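Local coordinates for putative metalloprotease II (Bacteroides fragilis, PDB 4ON1), which is probably a zinc-dependent metalloendopeptidase that hydrolyses peptide bonds, encoded on a bacterial pathogenicity island and related to fragilysin, at residues E204-K209 with K243-D248; I208-G213 with L286-T291. All blocks are in the same frame, centred on the assembly; numbering follows the deposited sequence.

How the contacts relate
Both contacts use strand 201-209, which has a parallel neighbour along each edge: strand 240-248 in contact 1 and strand 284-288 in contact 2. Their centres lie 12 Å apart, and Ile208 and Lys209 belong to both. Packing joins them directly, with Leu207 CB 3.9 Å from Leu287 CD1. Contact 1 is a continuous strand pairing, whereas contact 2 covers the strand's end and the turn beyond it. Neither supplies a ligand to the zinc, which is held by Asp176, His334, His338 and His344. Between side chains, Phe205 of contact 1 is about 10 Å from His338, and Leu287 of contact 2 about 12 Å from His334.

Contact 1 of 2, residues E204-K209 with K243-D248; sequences EFMLIK and KYTIKD
Phe205 and Tyr244, like Leu207 and Ile246, are paired residues of two parallel strands, 204-209 and 243-248, whose axes approach to 4.6 Å at 19°. Five backbone hydrogen bonds join them, from Phe205 N to Lys243 O through to Lys209 N to Lys247 O. The pairing is consistent with the parallel strands of a metzincin-type protease sheet; strand 52-68 flanks strand 240-248 on its other side.

Phe205, Tyr244, Leu207 and Ile246 make up the apolar part of one face. The two rings lie side by side, planes 18° apart but slid until they barely overlap, with Phe205 CD2 3.7 Å from Tyr244 CE1. Leu207 CD1 reaches Tyr244 CB and Ile246 CG1, each at 4.1 Å. Helix 217-230 packs on Tyr244 and Leu207, and its Thr228 OG1 and Tyr244 OH are hydrogen-bonded.

On the Glu204 and Met206 face, Met206 SD rests 3.8 Å from Thr245 CB. The bent methionine chain, with CE turned by chi3 -75°, brings that methyl to Lys247 CD at 3.7 Å.

Among polar groups, Thr245 OG1 donates to the anti lone pair of Glu204 OE2 at 2.6 Å, and Glu204 OE1 salt-bridges Lys282. Lys243 NZ stays 4.1 Å from Glu204 OE2, reaching OE1 through water. At the C-terminal end, on the Phe205 face, Lys209 NZ and Asp248 OD1 form a long salt bridge of 3.7 Å. Thr245 thus grips the carboxylate directly; only these two lysine pairings are loose.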
# COMPACT_ATOMS: atom_id res chain seq x y z
N GLU A 204 7.98 -4.48 12.38
CA GLU A 204 7.25 -3.21 12.40
C GLU A 204 7.82 -2.21 11.40
O GLU A 204 8.99 -1.83 11.50
CB GLU A 204 7.25 -2.58 13.80
CG GLU A 204 6.50 -1.24 13.86
CD GLU A 204 6.47 -0.62 15.25
OE1 GLU A 204 7.24 -1.06 16.13
OE2 GLU A 204 5.67 0.32 15.48
N PHE A 205 6.99 -1.79 10.44
CA PHE A 205 7.39 -0.75 9.51
C PHE A 205 6.94 0.62 10.00
O PHE A 205 5.77 0.81 10.33
CB PHE A 205 6.80 -1.00 8.12
CG PHE A 205 7.31 -2.24 7.47
CD1 PHE A 205 8.56 -2.24 6.85
CD2 PHE A 205 6.58 -3.41 7.51
CE1 PHE A 205 9.04 -3.39 6.26
CE2 PHE A 205 7.06 -4.57 6.93
CZ PHE A 205 8.29 -4.56 6.30
N MET A 206 7.88 1.56 10.07
CA MET A 206 7.56 2.93 10.43
C MET A 206 7.36 3.74 9.16
O MET A 206 8.31 4.02 8.42
CB MET A 206 8.67 3.54 11.30
CG MET A 206 9.01 2.74 12.55
SD MET A 206 7.68 2.79 13.77
CE MET A 206 7.89 4.47 14.39
N LEU A 207 6.11 4.09 8.89
CA LEU A 207 5.78 4.78 7.66
C LEU A 207 5.63 6.27 7.95
O LEU A 207 4.70 6.70 8.63
CB LEU A 207 4.50 4.20 7.06
CG LEU A 207 4.53 2.68 6.87
CD1 LEU A 207 3.24 2.18 6.28
CD2 LEU A 207 5.67 2.28 5.97
N ILE A 208 6.58 7.05 7.44
CA ILE A 208 6.67 8.45 7.83
C ILE A 208 6.16 9.34 6.71
O ILE A 208 6.72 9.34 5.61
CB ILE A 208 8.13 8.83 8.17
CG1 ILE A 208 8.73 7.85 9.18
CG2 ILE A 208 8.18 10.26 8.70
CD1 ILE A 208 7.93 7.74 10.50
N LYS A 209 5.09 10.08 6.97
CA LYS A 209 4.53 10.98 5.96
C LYS A 209 5.37 12.23 5.83
O LYS A 209 5.56 12.96 6.80
CB LYS A 209 3.08 11.36 6.30
CG LYS A 209 2.14 10.16 6.32
CD LYS A 209 0.79 10.49 6.93
CE LYS A 209 -0.00 11.42 6.04
NZ LYS A 209 -1.36 11.66 6.60
N LYS A 243 3.55 -5.16 11.57
CA LYS A 243 2.92 -3.98 12.12
C LYS A 243 3.31 -2.79 11.26
O LYS A 243 4.48 -2.63 10.92
CB LYS A 243 3.33 -3.79 13.58
CG LYS A 243 2.70 -2.59 14.28
CD LYS A 243 3.20 -2.49 15.72
CE LYS A 243 2.55 -1.33 16.45
NZ LYS A 243 2.84 -1.35 17.92
N TYR A 244 2.33 -1.98 10.89
CA TYR A 244 2.59 -0.76 10.13
C TYR A 244 2.22 0.45 10.98
O TYR A 244 1.07 0.63 11.34
CB TYR A 244 1.80 -0.73 8.83
CG TYR A 244 1.98 -1.94 7.94
CD1 TYR A 244 2.97 -1.97 6.97
CD2 TYR A 244 1.16 -3.05 8.07
CE1 TYR A 244 3.14 -3.09 6.14
CE2 TYR A 244 1.31 -4.16 7.25
CZ TYR A 244 2.30 -4.17 6.29
OH TYR A 244 2.46 -5.27 5.47
N THR A 245 3.21 1.28 11.30
CA THR A 245 2.97 2.46 12.12
C THR A 245 3.10 3.71 11.27
O THR A 245 4.17 4.02 10.77
CB THR A 245 3.93 2.51 13.32
OG1 THR A 245 3.68 1.38 14.16
CG2 THR A 245 3.72 3.79 14.13
N ILE A 246 1.98 4.39 11.07
CA ILE A 246 1.95 5.57 10.22
C ILE A 246 2.04 6.84 11.05
O ILE A 246 1.18 7.10 11.89
CB ILE A 246 0.66 5.61 9.37
CG1 ILE A 246 0.53 4.35 8.51
CG2 ILE A 246 0.63 6.87 8.48
CD1 ILE A 246 -0.91 4.09 8.03
N LYS A 247 3.07 7.65 10.79
CA LYS A 247 3.29 8.88 11.56
C LYS A 247 3.47 10.10 10.68
O LYS A 247 4.05 10.01 9.61
CB LYS A 247 4.52 8.74 12.46
CG LYS A 247 4.51 7.55 13.39
CD LYS A 247 5.81 7.49 14.20
CE LYS A 247 5.92 8.66 15.16
NZ LYS A 247 4.77 8.72 16.11
N ASP A 248 2.96 11.24 11.14
CA ASP A 248 3.31 12.51 10.52
C ASP A 248 4.70 12.95 10.95
O ASP A 248 5.19 12.54 12.00
CB ASP A 248 2.29 13.60 10.85
CG ASP A 248 0.96 13.38 10.16
OD1 ASP A 248 0.90 13.51 8.92
OD2 ASP A 248 -0.04 13.08 10.86
O HOH W 1 5.29 -0.95 18.48
O HOH W 2 3.58 14.75 7.87
O HOH W 3 -2.16 12.06 9.21

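Contact 2 of 2, residues I208-G213 with L286-T291; sequences IKEKDG and LLRDGT
Ile208 and Lys209 pair in parallel with Leu286 and Leu287, their CA atoms 4.8 Å apart in both pairs, through hydrogen bonds from Leu287 N to Ile208 O and from Glu210 N to Leu287 O. The first segment then folds into a type II beta turn from Glu210 to Gly213, which brings the Gly213 carbonyl back to the other segment, where Asp289 N donates to Gly213 O at 2.9 Å. Water bridges Glu210 O to Leu287 O, and a second water links Gly213 O with Gly290 N.

The main side-chain contact is the salt bridge between Glu210 and Arg288. With CG anti to the backbone N (chi1 176°) and the chain extended beyond it, Glu210 carries its carboxylate to the arginine. The guanidinium is engaged side-on: NE donates to Glu210 OE1 at 2.9 Å, close to the guanidinium plane, and NH2 donates to OE2 at 2.9 Å, with a weak further bond to OE1. Both oxygens are met on their syn sides, although the planes are 64° apart. Arg288 NH1 donates to Thr291 O at 2.7 Å, in the guanidinium plane; NH2 also bonds Gly254 O, and Trp292 makes a cation-pi contact, so the arginine is well fixed. Beside it, Leu286 CD1 packs 3.7 Å from Glu210 CB.

A parallel strand pair thus runs out into a turn tied to the 286-291 loop by backbone bonds and a buried Glu-Arg bridge. Helix 259-271 touches Ile208 and Leu286 through Phe266, helix 217-230 meets Lys209 and Leu287 through Ile220, and strand 319-323 pairs with the other edge of strand 284-288, Leu286 bonding Ala320 and Ser322.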
# COMPACT_ATOMS: atom_id res chain seq x y z
N ILE A 208 6.58 7.05 7.44
CA ILE A 208 6.67 8.45 7.83
C ILE A 208 6.16 9.34 6.71
O ILE A 208 6.72 9.34 5.61
CB ILE A 208 8.13 8.83 8.17
CG1 ILE A 208 8.73 7.85 9.18
CG2 ILE A 208 8.18 10.26 8.70
CD1 ILE A 208 7.93 7.74 10.50
N LYS A 209 5.09 10.08 6.97
CA LYS A 209 4.53 10.98 5.96
C LYS A 209 5.37 12.23 5.83
O LYS A 209 5.56 12.96 6.80
CB LYS A 209 3.08 11.36 6.30
CG LYS A 209 2.14 10.16 6.32
CD LYS A 209 0.79 10.49 6.93
CE LYS A 209 -0.00 11.42 6.04
NZ LYS A 209 -1.36 11.66 6.60
N GLU A 210 5.88 12.47 4.62
CA GLU A 210 6.63 13.69 4.33
C GLU A 210 5.72 14.90 4.55
O GLU A 210 4.56 14.90 4.15
CB GLU A 210 7.16 13.66 2.89
CG GLU A 210 7.90 14.94 2.45
CD GLU A 210 8.37 14.87 1.00
OE1 GLU A 210 8.95 13.84 0.59
OE2 GLU A 210 8.13 15.84 0.25
N LYS A 211 6.22 15.90 5.27
CA LYS A 211 5.44 17.11 5.48
C LYS A 211 5.19 17.84 4.17
O LYS A 211 6.12 18.08 3.40
CB LYS A 211 6.12 18.04 6.48
CG LYS A 211 5.24 19.24 6.85
CD LYS A 211 5.91 20.14 7.86
CE LYS A 211 5.00 21.30 8.26
NZ LYS A 211 5.67 22.20 9.25
N ASP A 212 3.92 18.17 3.93
CA ASP A 212 3.46 18.75 2.67
C ASP A 212 3.73 17.82 1.49
O ASP A 212 3.73 18.26 0.34
CB ASP A 212 4.10 20.12 2.41
CG ASP A 212 3.87 21.10 3.55
OD1 ASP A 212 2.78 21.05 4.17
OD2 ASP A 212 4.77 21.92 3.83
N GLY A 213 3.94 16.54 1.77
CA GLY A 213 4.21 15.57 0.73
C GLY A 213 2.96 15.13 -0.03
O GLY A 213 3.06 14.57 -1.12
N LEU A 286 9.85 6.87 4.02
CA LEU A 286 9.28 8.20 3.81
C LEU A 286 8.26 8.18 2.67
O LEU A 286 8.56 7.68 1.58
CB LEU A 286 10.38 9.22 3.49
CG LEU A 286 9.92 10.67 3.29
CD1 LEU A 286 9.43 11.26 4.61
CD2 LEU A 286 11.05 11.52 2.72
N LEU A 287 7.08 8.74 2.92
CA LEU A 287 6.00 8.69 1.95
C LEU A 287 5.58 10.07 1.43
O LEU A 287 5.34 11.00 2.21
CB LEU A 287 4.77 7.99 2.57
CG LEU A 287 4.99 6.58 3.12
CD1 LEU A 287 3.68 6.01 3.68
CD2 LEU A 287 5.52 5.67 2.03
N ARG A 288 5.48 10.18 0.11
CA ARG A 288 4.94 11.38 -0.52
C ARG A 288 4.02 10.97 -1.65
O ARG A 288 4.09 9.83 -2.12
CB ARG A 288 6.06 12.27 -1.06
CG ARG A 288 6.92 11.57 -2.10
CD ARG A 288 7.68 12.54 -2.98
NE ARG A 288 8.41 13.54 -2.21
CZ ARG A 288 9.26 14.41 -2.75
NH1 ARG A 288 9.49 14.39 -4.05
NH2 ARG A 288 9.87 15.30 -1.97
N ASP A 289 3.15 11.87 -2.09
CA ASP A 289 2.29 11.52 -3.21
C ASP A 289 3.07 11.53 -4.52
O ASP A 289 2.79 10.74 -5.41
CB ASP A 289 1.11 12.47 -3.31
CG ASP A 289 0.16 12.08 -4.41
OD1 ASP A 289 0.09 12.79 -5.43
OD2 ASP A 289 -0.50 11.03 -4.27
N GLY A 290 4.05 12.42 -4.61
CA GLY A 290 4.81 12.61 -5.83
C GLY A 290 5.95 11.64 -6.03
O GLY A 290 5.94 10.52 -5.53
N THR A 291 6.95 12.08 -6.79
CA THR A 291 8.08 11.23 -7.14
C THR A 291 9.40 11.96 -6.93
O THR A 291 9.42 13.10 -6.46
CB THR A 291 8.01 10.79 -8.61
OG1 THR A 291 7.92 11.96 -9.44
CG2 THR A 291 6.81 9.89 -8.85
O HOH W 4 3.30 12.91 2.49
O HOH W 5 4.56 14.85 -3.36